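Local structure of xylan esterase, putative, AXE2C (Cellvibrio japonicus, 2WAA) at residues Y206-G211 with A216-H221; G24-N29 with L34-P39; R257-N262 with A266-T271. The protein removes acetyl groups from plant cell wall polysaccharides, deacetylating xylan and glucomannan with equal efficiency. One frame throughout, in Å; residues are numbered along the deposited sequence.

Overall arrangement
Following the chain from the N terminus, the three contacts come in series; none nests in or crosses another. Contact 2 closes first, as a short hairpin of the antiparallel N-terminal region, with four residues between its segments. Contact 1 closes a turn of the long loop between helix 202-205 and strand 228-231 of the SGNH-type hydrolase domain, again over four residues. Contact 3 joins helix 245-262 to strand 267-270 of the parallel sheet, with three residues between its segments. Contact 1 lies between the other two. Arg25 of contact 2 reaches the carbonyls of Tyr206 and Phe208, and Asn262 of contact 3 bonds to the hydroxyl of Tyr206. Contacts 2 and 3 do not touch.

Contact 1 (Y206-G211 with A216-H221); sequences YQFTLG and APQWDH
Gln207 and Trp219 meet backbone to backbone in a loop of the SGNH-hydrolase domain, where the chain turns back on itself after helix 202-205. Trp219 N donates to Gln207 O (2.9 Å), and Thr209 N donates to Pro217 O (2.7 Å). Both bonds are nearly straight. They make a single bridge between Phe208 and Gln218. Ala216 CB sits over one face of the Phe208 ring, 4.0 Å from its centroid, as a CH-pi contact. The amide of Gln218 comes to the edge of the same ring with its plane at 90° to it. Gln218 NE2 lies 3.8 Å from Phe208 CE1. Thr209 OG1 approaches the Trp219 ring in plane, 3.4 Å from Trp219 CE3. The Tyr206 and His221 rings are 22° from parallel but slid apart. Tyr206 OH lies over one face of the imidazole, while it bonds to His263 and Asn262 outside the contact. The imidazole edge faces Gln207. The Gln207 chain bends at chi2 (-66°), and Gln207 OE1 takes a weak hydrogen bond from His221 NE2 (3.3 Å). A water lies 2.6 Å from Gln207 OE1 and also contacts Trp219 O.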
loop_
_atom_site.group_PDB
_atom_site.type_symbol
_atom_site.label_atom_id
_atom_site.label_comp_id
_atom_site.label_asym_id
_atom_site.label_seq_id
_atom_site.Cartn_x
_atom_site.Cartn_y
_atom_site.Cartn_z
ATOM N N TYR A 206 -5.844 5.433 -9.284
ATOM C CA TYR A 206 -4.743 4.618 -9.787
ATOM C C TYR A 206 -3.733 5.497 -10.566
ATOM O O TYR A 206 -2.562 5.137 -10.715
ATOM C CB TYR A 206 -5.290 3.528 -10.700
ATOM C CG TYR A 206 -4.312 3.035 -11.739
ATOM C CD1 TYR A 206 -3.339 2.113 -11.421
ATOM C CD2 TYR A 206 -4.410 3.471 -13.055
ATOM C CE1 TYR A 206 -2.443 1.620 -12.419
ATOM C CE2 TYR A 206 -3.534 3.011 -14.049
ATOM C CZ TYR A 206 -2.552 2.089 -13.713
ATOM O OH TYR A 206 -1.698 1.640 -14.705
ATOM N N GLN A 207 -4.203 6.648 -11.064
ATOM C CA GLN A 207 -3.334 7.544 -11.816
ATOM C C GLN A 207 -2.543 8.517 -10.949
ATOM O O GLN A 207 -1.682 9.221 -11.473
ATOM C CB GLN A 207 -4.155 8.388 -12.842
ATOM C CG GLN A 207 -4.884 7.554 -13.948
ATOM C CD GLN A 207 -3.958 6.805 -14.962
ATOM O OE1 GLN A 207 -2.701 6.901 -14.936
ATOM N NE2 GLN A 207 -4.598 6.002 -15.856
ATOM N N PHE A 208 -2.817 8.570 -9.647
ATOM C CA PHE A 208 -2.284 9.655 -8.817
ATOM C C PHE A 208 -1.127 9.189 -7.986
ATOM O O PHE A 208 -1.148 8.092 -7.429
ATOM C CB PHE A 208 -3.374 10.123 -7.839
ATOM C CG PHE A 208 -4.620 10.657 -8.506
ATOM C CD1 PHE A 208 -4.543 11.222 -9.774
ATOM C CD2 PHE A 208 -5.829 10.657 -7.822
ATOM C CE1 PHE A 208 -5.696 11.759 -10.373
ATOM C CE2 PHE A 208 -6.987 11.183 -8.431
ATOM C CZ PHE A 208 -6.910 11.730 -9.669
ATOM N N THR A 209 -0.118 10.034 -7.827
ATOM C CA THR A 209 0.954 9.639 -6.927
ATOM C C THR A 209 0.476 9.622 -5.473
ATOM O O THR A 209 0.896 8.777 -4.643
ATOM C CB THR A 209 2.091 10.661 -7.048
ATOM O OG1 THR A 209 2.587 10.617 -8.394
ATOM C CG2 THR A 209 3.227 10.343 -6.069
ATOM N N LEU A 210 -0.338 10.623 -5.139
ATOM C CA LEU A 210 -0.989 10.694 -3.825
ATOM C C LEU A 210 -2.140 11.675 -3.967
ATOM O O LEU A 210 -2.167 12.417 -4.936
ATOM C CB LEU A 210 -0.005 11.229 -2.776
ATOM C CG LEU A 210 0.741 12.563 -3.091
ATOM C CD1 LEU A 210 -0.160 13.788 -3.057
ATOM C CD2 LEU A 210 1.916 12.777 -2.102
ATOM N N GLY A 211 -3.068 11.705 -3.012
ATOM C CA GLY A 211 -4.153 12.680 -3.049
ATOM C C GLY A 211 -5.219 12.336 -4.065
ATOM O O GLY A 211 -5.061 11.402 -4.840
ATOM N N ALA A 216 -3.975 16.627 -7.709
ATOM C CA ALA A 216 -3.139 15.471 -7.367
ATOM C C ALA A 216 -2.115 15.236 -8.479
ATOM O O ALA A 216 -2.464 15.175 -9.633
ATOM C CB ALA A 216 -4.017 14.211 -7.142
ATOM N N PRO A 217 -0.845 15.056 -8.120
ATOM C CA PRO A 217 0.208 14.715 -9.080
ATOM C C PRO A 217 -0.027 13.384 -9.797
ATOM O O PRO A 217 -0.411 12.393 -9.140
ATOM C CB PRO A 217 1.481 14.650 -8.237
ATOM C CG PRO A 217 1.071 14.805 -6.827
ATOM C CD PRO A 217 -0.410 14.995 -6.714
ATOM N N GLN A 218 0.228 13.376 -11.113
ATOM C CA GLN A 218 0.201 12.182 -11.949
ATOM C C GLN A 218 1.378 11.291 -11.657
ATOM O O GLN A 218 2.542 11.710 -11.658
ATOM C CB GLN A 218 0.243 12.513 -13.436
ATOM C CG GLN A 218 -1.045 13.136 -13.946
ATOM C CD GLN A 218 -2.159 12.118 -13.974
ATOM O OE1 GLN A 218 -2.049 11.075 -14.605
ATOM N NE2 GLN A 218 -3.221 12.404 -13.250
ATOM N N TRP A 219 1.061 10.043 -11.396
ATOM C CA TRP A 219 2.076 9.004 -11.229
ATOM C C TRP A 219 2.587 8.535 -12.588
ATOM O O TRP A 219 1.809 8.012 -13.447
ATOM C CB TRP A 219 1.496 7.806 -10.431
ATOM C CG TRP A 219 2.459 6.686 -10.285
ATOM C CD1 TRP A 219 2.422 5.475 -10.943
ATOM C CD2 TRP A 219 3.617 6.657 -9.456
ATOM N NE1 TRP A 219 3.487 4.693 -10.553
ATOM C CE2 TRP A 219 4.239 5.397 -9.644
ATOM C CE3 TRP A 219 4.198 7.577 -8.572
ATOM C CZ2 TRP A 219 5.409 5.039 -8.993
ATOM C CZ3 TRP A 219 5.359 7.231 -7.918
ATOM C CH2 TRP A 219 5.953 5.955 -8.123
ATOM N N ASP A 220 3.897 8.675 -12.794
ATOM C CA ASP A 220 4.508 8.142 -14.002
ATOM C C ASP A 220 4.774 6.634 -13.848
ATOM O O ASP A 220 5.561 6.219 -13.001
ATOM C CB ASP A 220 5.817 8.892 -14.216
ATOM C CG ASP A 220 6.576 8.418 -15.447
ATOM O OD1 ASP A 220 6.079 7.528 -16.183
ATOM O OD2 ASP A 220 7.692 8.955 -15.639
ATOM N N HIS A 221 4.110 5.807 -14.668
ATOM C CA HIS A 221 4.198 4.343 -14.499
ATOM C C HIS A 221 5.558 3.758 -14.784
ATOM O O HIS A 221 5.864 2.637 -14.387
ATOM C CB HIS A 221 3.129 3.681 -15.358
ATOM C CG HIS A 221 1.765 3.986 -14.886
ATOM N ND1 HIS A 221 1.291 3.508 -13.687
ATOM C CD2 HIS A 221 0.778 4.746 -15.411
ATOM C CE1 HIS A 221 0.062 3.953 -13.500
ATOM N NE2 HIS A 221 -0.263 4.714 -14.521
HETATM O O HOH W 1 -0.743 8.565 -14.490
#

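Contact 2 (G24-N29 with L34-P39); sequences GRTHIN and LTFGYP
His27 and Thr35 face each other as an antiparallel hydrogen-bonded pair. His27 N donates to Thr35 O (2.8 Å), and Thr35 N donates to His27 O (3.0 Å). Ile28 and Leu34 form the next, non-hydrogen-bonded pair. Their side chains lie side by side on the face opposite His27 and Thr35, and Ile28 CG1 touches Leu34 CD2 (3.7 Å). Asn29 turns back across the end of the pair. Its CG stands anti to the carbonyl carbon (chi1 -58°), which carries the amide over to Thr35. There Asn29 ND2 donates to Thr35 OG1 (2.9 Å), which lies almost exactly in the amide plane. ND2 also bonds to Ser33, and Thr35 OG1 to Thr113, so both polar ends have a second partner. A water donates to Asn29 OD1.

Beyond the strands the segments spread apart. A water bridges the gap, giving a proton to Arg25 O and accepting one from Gly37 N. Phe36 CB rests on Arg25 O (3.4 Å). With chi1 at 45°, the Phe36 ring leads away from segment 24-29. The Phe36 side chain runs beside that of Thr26 in the same direction, and CG2 of Thr26 touches its CB and CD2. The extended Arg25 chain runs alongside Tyr38, with Arg25 CD 4.1 Å from Tyr38 CE2. The guanidinium and ring planes are 87° apart. Both side chains end on the hydrolase domain, Arg25 NH1 at the carbonyls of Phe208 and Tyr206, and Tyr38 OH at that of Phe205. The whole is a beta hairpin of the N-terminal CE2 region, extended by strand 112-119 and set against the SGNH-hydrolase domain.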
loop_
_atom_site.group_PDB
_atom_site.type_symbol
_atom_site.label_atom_id
_atom_site.label_comp_id
_atom_site.label_asym_id
_atom_site.label_seq_id
_atom_site.Cartn_x
_atom_site.Cartn_y
_atom_site.Cartn_z
ATOM N N GLY A 24 7.209 2.107 -3.049
ATOM C CA GLY A 24 5.863 2.725 -2.877
ATOM C C GLY A 24 5.865 4.088 -3.555
ATOM O O GLY A 24 6.933 4.656 -3.848
ATOM N N ARG A 25 4.689 4.617 -3.850
ATOM C CA ARG A 25 4.615 5.900 -4.529
ATOM C C ARG A 25 4.996 7.117 -3.678
ATOM O O ARG A 25 4.424 7.341 -2.597
ATOM C CB ARG A 25 3.201 6.105 -5.063
ATOM C CG ARG A 25 2.879 5.072 -6.154
ATOM C CD ARG A 25 1.550 5.399 -6.872
ATOM N NE ARG A 25 1.207 4.399 -7.879
ATOM C CZ ARG A 25 0.110 4.465 -8.645
ATOM N NH1 ARG A 25 -0.699 5.494 -8.559
ATOM N NH2 ARG A 25 -0.156 3.515 -9.536
ATOM N N THR A 26 5.924 7.917 -4.193
ATOM C CA THR A 26 6.305 9.168 -3.533
ATOM C C THR A 26 6.321 10.322 -4.557
ATOM O O THR A 26 6.578 10.109 -5.752
ATOM C CB THR A 26 7.713 9.060 -2.885
ATOM O OG1 THR A 26 8.698 8.780 -3.909
ATOM C CG2 THR A 26 7.722 7.953 -1.808
ATOM N N HIS A 27 6.063 11.540 -4.078
ATOM C CA HIS A 27 6.185 12.739 -4.902
ATOM C C HIS A 27 7.485 13.455 -4.483
ATOM O O HIS A 27 7.722 13.647 -3.294
ATOM C CB HIS A 27 5.016 13.663 -4.658
ATOM C CG HIS A 27 5.061 14.871 -5.541
ATOM N ND1 HIS A 27 4.779 14.801 -6.885
ATOM C CD2 HIS A 27 5.445 16.148 -5.294
ATOM C CE1 HIS A 27 4.940 16.003 -7.426
ATOM N NE2 HIS A 27 5.341 16.835 -6.483
ATOM N N ILE A 28 8.338 13.781 -5.455
ATOM C CA ILE A 28 9.615 14.411 -5.151
ATOM C C ILE A 28 9.398 15.920 -5.233
ATOM O O ILE A 28 9.030 16.455 -6.321
ATOM C CB ILE A 28 10.671 14.023 -6.168
ATOM C CG1 ILE A 28 10.845 12.495 -6.185
ATOM C CG2 ILE A 28 12.037 14.718 -5.823
ATOM C CD1 ILE A 28 11.819 12.032 -7.291
ATOM N N ASN A 29 9.514 16.597 -4.085
ATOM C CA ASN A 29 9.316 18.052 -4.067
ATOM C C ASN A 29 10.538 18.831 -4.524
ATOM O O ASN A 29 11.623 18.287 -4.622
ATOM C CB ASN A 29 8.903 18.545 -2.688
ATOM C CG ASN A 29 7.641 17.886 -2.210
ATOM O OD1 ASN A 29 6.597 17.985 -2.857
ATOM N ND2 ASN A 29 7.721 17.213 -1.082
ATOM N N LEU A 34 10.406 14.100 0.141
ATOM C CA LEU A 34 9.425 13.176 -0.453
ATOM C C LEU A 34 8.138 13.277 0.317
ATOM O O LEU A 34 8.119 13.340 1.550
ATOM C CB LEU A 34 9.911 11.720 -0.350
ATOM C CG LEU A 34 11.205 11.440 -1.092
ATOM C CD1 LEU A 34 11.502 9.922 -0.777
ATOM C CD2 LEU A 34 10.980 11.735 -2.562
ATOM N N THR A 35 7.042 13.251 -0.437
ATOM C CA THR A 35 5.715 13.240 0.168
ATOM C C THR A 35 4.967 12.005 -0.330
ATOM O O THR A 35 5.096 11.629 -1.501
ATOM C CB THR A 35 4.946 14.548 -0.176
ATOM O OG1 THR A 35 5.698 15.670 0.308
ATOM C CG2 THR A 35 3.607 14.568 0.539
ATOM N N PHE A 36 4.220 11.390 0.574
ATOM C CA PHE A 36 3.495 10.192 0.231
ATOM C C PHE A 36 2.199 10.057 1.000
ATOM O O PHE A 36 2.041 10.597 2.114
ATOM C CB PHE A 36 4.404 8.956 0.435
ATOM C CG PHE A 36 5.184 8.960 1.723
ATOM C CD1 PHE A 36 4.682 8.347 2.879
ATOM C CD2 PHE A 36 6.429 9.586 1.778
ATOM C CE1 PHE A 36 5.386 8.362 4.070
ATOM C CE2 PHE A 36 7.170 9.598 2.977
ATOM C CZ PHE A 36 6.631 8.981 4.129
ATOM N N GLY A 37 1.253 9.332 0.380
ATOM C CA GLY A 37 -0.074 9.191 0.934
ATOM C C GLY A 37 -0.562 7.739 0.983
ATOM O O GLY A 37 -1.384 7.422 1.826
ATOM N N TYR A 38 -0.118 6.890 0.061
ATOM C CA TYR A 38 -0.592 5.498 0.070
ATOM C C TYR A 38 0.030 4.724 1.225
ATOM O O TYR A 38 1.134 5.023 1.634
ATOM C CB TYR A 38 -0.293 4.796 -1.255
ATOM C CG TYR A 38 -1.221 5.253 -2.348
ATOM C CD1 TYR A 38 -2.590 4.938 -2.311
ATOM C CD2 TYR A 38 -0.750 6.035 -3.401
ATOM C CE1 TYR A 38 -3.444 5.374 -3.312
ATOM C CE2 TYR A 38 -1.626 6.468 -4.431
ATOM C CZ TYR A 38 -2.964 6.145 -4.350
ATOM O OH TYR A 38 -3.850 6.530 -5.362
ATOM N N PRO A 39 -0.680 3.723 1.769
ATOM C CA PRO A 39 -0.075 2.971 2.896
ATOM C C PRO A 39 1.013 2.021 2.361
ATOM O O PRO A 39 1.033 1.732 1.152
ATOM C CB PRO A 39 -1.245 2.122 3.428
ATOM C CG PRO A 39 -2.123 1.931 2.197
ATOM C CD PRO A 39 -2.033 3.245 1.419
HETATM O O HOH W 2 1.801 7.978 -2.107
HETATM O O HOH W 3 4.120 17.654 -1.966
#

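Contact 3 (R257-N262 with A266-T271); sequences RTLLDN and ATIVLT
Leu259 and Leu260 of helix 245-262 meet Ile268 of strand 267-270 through apolar contacts alone. A single methyl of the isoleucine does the touching. Ile268 CD1 lies 3.5 Å from Leu260 CD2 and 3.7 Å from Leu259 CB. Ile268 CD1 is also 3.8 Å from Leu260 CG. Ile268 CG1 is anti to the carbonyl carbon (chi1 -58°). With chi2 at 175° the chain is extended and places CD1 against both Leu259 CB and Leu260 CD2. The Leu260 and Ile268 side chains cross at a slant. From Leu259, the nearest atom is CB, at the root of the side chain.

The arrangement is the second half of a beta-alpha-beta crossover, from strand 228-231 through helix 245-262 to strand 267-270, in the SGNH-hydrolase fold. The helix leads, through a short connection, residues 263-266, into a strand of the parallel sheet. Strand 267-270 runs between strands 228-231 and 300-302. Ile268 points to the helix, while Thr267 and Val269 pack on helix 319-337.

Polar bonds tie the two segments to their surroundings. The Arg299 guanidinium spans the end of the helix and the start of the strand segment: NH2 bonds to Leu260 O and NH1 to Ala266 O.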
loop_
_atom_site.group_PDB
_atom_site.type_symbol
_atom_site.label_atom_id
_atom_site.label_comp_id
_atom_site.label_asym_id
_atom_site.label_seq_id
_atom_site.Cartn_x
_atom_site.Cartn_y
_atom_site.Cartn_z
ATOM N N ARG A 257 -8.016 -3.197 -19.440
ATOM C CA ARG A 257 -7.342 -2.805 -20.682
ATOM C C ARG A 257 -6.300 -1.693 -20.481
ATOM O O ARG A 257 -5.211 -1.745 -21.058
ATOM C CB ARG A 257 -8.357 -2.429 -21.761
ATOM C CG ARG A 257 -8.965 -3.632 -22.386
ATOM C CD ARG A 257 -9.910 -3.285 -23.548
ATOM N NE ARG A 257 -10.463 -4.556 -24.013
ATOM C CZ ARG A 257 -11.730 -4.755 -24.360
ATOM N NH1 ARG A 257 -12.608 -3.749 -24.317
ATOM N NH2 ARG A 257 -12.112 -5.980 -24.737
ATOM N N THR A 258 -6.614 -0.681 -19.666
ATOM C CA THR A 258 -5.633 0.324 -19.303
ATOM C C THR A 258 -4.413 -0.287 -18.597
ATOM O O THR A 258 -3.252 0.039 -18.909
ATOM C CB THR A 258 -6.287 1.386 -18.365
ATOM O OG1 THR A 258 -7.329 2.079 -19.085
ATOM C CG2 THR A 258 -5.229 2.414 -17.836
ATOM N N LEU A 259 -4.664 -1.183 -17.645
ATOM C CA LEU A 259 -3.565 -1.810 -16.951
ATOM C C LEU A 259 -2.676 -2.582 -17.930
ATOM O O LEU A 259 -1.438 -2.562 -17.828
ATOM C CB LEU A 259 -4.070 -2.794 -15.896
ATOM C CG LEU A 259 -4.833 -2.136 -14.759
ATOM C CD1 LEU A 259 -5.298 -3.252 -13.835
ATOM C CD2 LEU A 259 -3.935 -1.124 -13.982
ATOM N N LEU A 260 -3.315 -3.330 -18.816
ATOM C CA LEU A 260 -2.579 -4.222 -19.717
ATOM C C LEU A 260 -1.661 -3.382 -20.625
ATOM O O LEU A 260 -0.540 -3.780 -20.953
ATOM C CB LEU A 260 -3.572 -5.011 -20.589
ATOM C CG LEU A 260 -4.316 -6.207 -19.907
ATOM C CD1 LEU A 260 -5.532 -6.669 -20.774
ATOM C CD2 LEU A 260 -3.393 -7.338 -19.636
ATOM N N ASP A 261 -2.189 -2.259 -21.061
ATOM C CA ASP A 261 -1.482 -1.349 -21.968
ATOM C C ASP A 261 -0.374 -0.599 -21.212
ATOM O O ASP A 261 0.745 -0.491 -21.694
ATOM C CB ASP A 261 -2.493 -0.372 -22.579
ATOM C CG ASP A 261 -1.835 0.733 -23.349
ATOM O OD1 ASP A 261 -0.798 0.433 -24.006
ATOM O OD2 ASP A 261 -2.327 1.894 -23.304
ATOM N N ASN A 262 -0.663 -0.110 -20.006
ATOM C CA ASN A 262 0.375 0.595 -19.216
ATOM C C ASN A 262 1.531 -0.252 -18.717
ATOM O O ASN A 262 2.619 0.272 -18.459
ATOM C CB ASN A 262 -0.262 1.272 -17.983
ATOM C CG ASN A 262 -1.127 2.456 -18.354
ATOM O OD1 ASN A 262 -1.185 2.846 -19.533
ATOM N ND2 ASN A 262 -1.814 3.028 -17.369
ATOM N N ALA A 266 3.140 -7.086 -17.349
ATOM C CA ALA A 266 2.483 -7.581 -16.110
ATOM C C ALA A 266 1.474 -8.725 -16.360
ATOM O O ALA A 266 0.825 -8.766 -17.396
ATOM C CB ALA A 266 1.771 -6.445 -15.412
ATOM N N THR A 267 1.344 -9.608 -15.378
ATOM C CA THR A 267 0.212 -10.551 -15.271
ATOM C C THR A 267 -0.795 -9.906 -14.318
ATOM O O THR A 267 -0.392 -9.301 -13.296
ATOM C CB THR A 267 0.696 -11.867 -14.693
ATOM O OG1 THR A 267 1.704 -12.398 -15.573
ATOM C CG2 THR A 267 -0.450 -12.869 -14.525
ATOM N N ILE A 268 -2.085 -9.989 -14.653
ATOM C CA ILE A 268 -3.113 -9.348 -13.819
ATOM C C ILE A 268 -3.965 -10.430 -13.185
ATOM O O ILE A 268 -4.329 -11.384 -13.868
ATOM C CB ILE A 268 -3.952 -8.427 -14.651
ATOM C CG1 ILE A 268 -2.994 -7.375 -15.307
ATOM C CG2 ILE A 268 -5.023 -7.751 -13.781
ATOM C CD1 ILE A 268 -3.631 -6.490 -16.219
ATOM N N VAL A 269 -4.218 -10.308 -11.876
ATOM C CA VAL A 269 -5.045 -11.278 -11.143
ATOM C C VAL A 269 -6.215 -10.526 -10.521
ATOM O O VAL A 269 -5.994 -9.573 -9.764
ATOM C CB VAL A 269 -4.211 -12.013 -10.070
ATOM C CG1 VAL A 269 -5.091 -12.941 -9.257
ATOM C CG2 VAL A 269 -3.147 -12.842 -10.754
ATOM N N LEU A 270 -7.457 -10.935 -10.836
ATOM C CA LEU A 270 -8.620 -10.278 -10.307
ATOM C C LEU A 270 -9.171 -11.105 -9.169
ATOM O O LEU A 270 -9.161 -12.335 -9.219
ATOM C CB LEU A 270 -9.719 -10.126 -11.384
ATOM C CG LEU A 270 -9.209 -9.530 -12.699
ATOM C CD1 LEU A 270 -10.354 -9.378 -13.688
ATOM C CD2 LEU A 270 -8.605 -8.185 -12.396
ATOM N N THR A 271 -9.649 -10.436 -8.134
ATOM C CA THR A 271 -10.252 -11.176 -7.022
ATOM C C THR A 271 -11.356 -10.327 -6.395
ATOM O O THR A 271 -11.280 -9.093 -6.426
ATOM C CB THR A 271 -9.160 -11.548 -5.945
ATOM O OG1 THR A 271 -9.819 -12.221 -4.876
ATOM C CG2 THR A 271 -8.572 -10.324 -5.359
#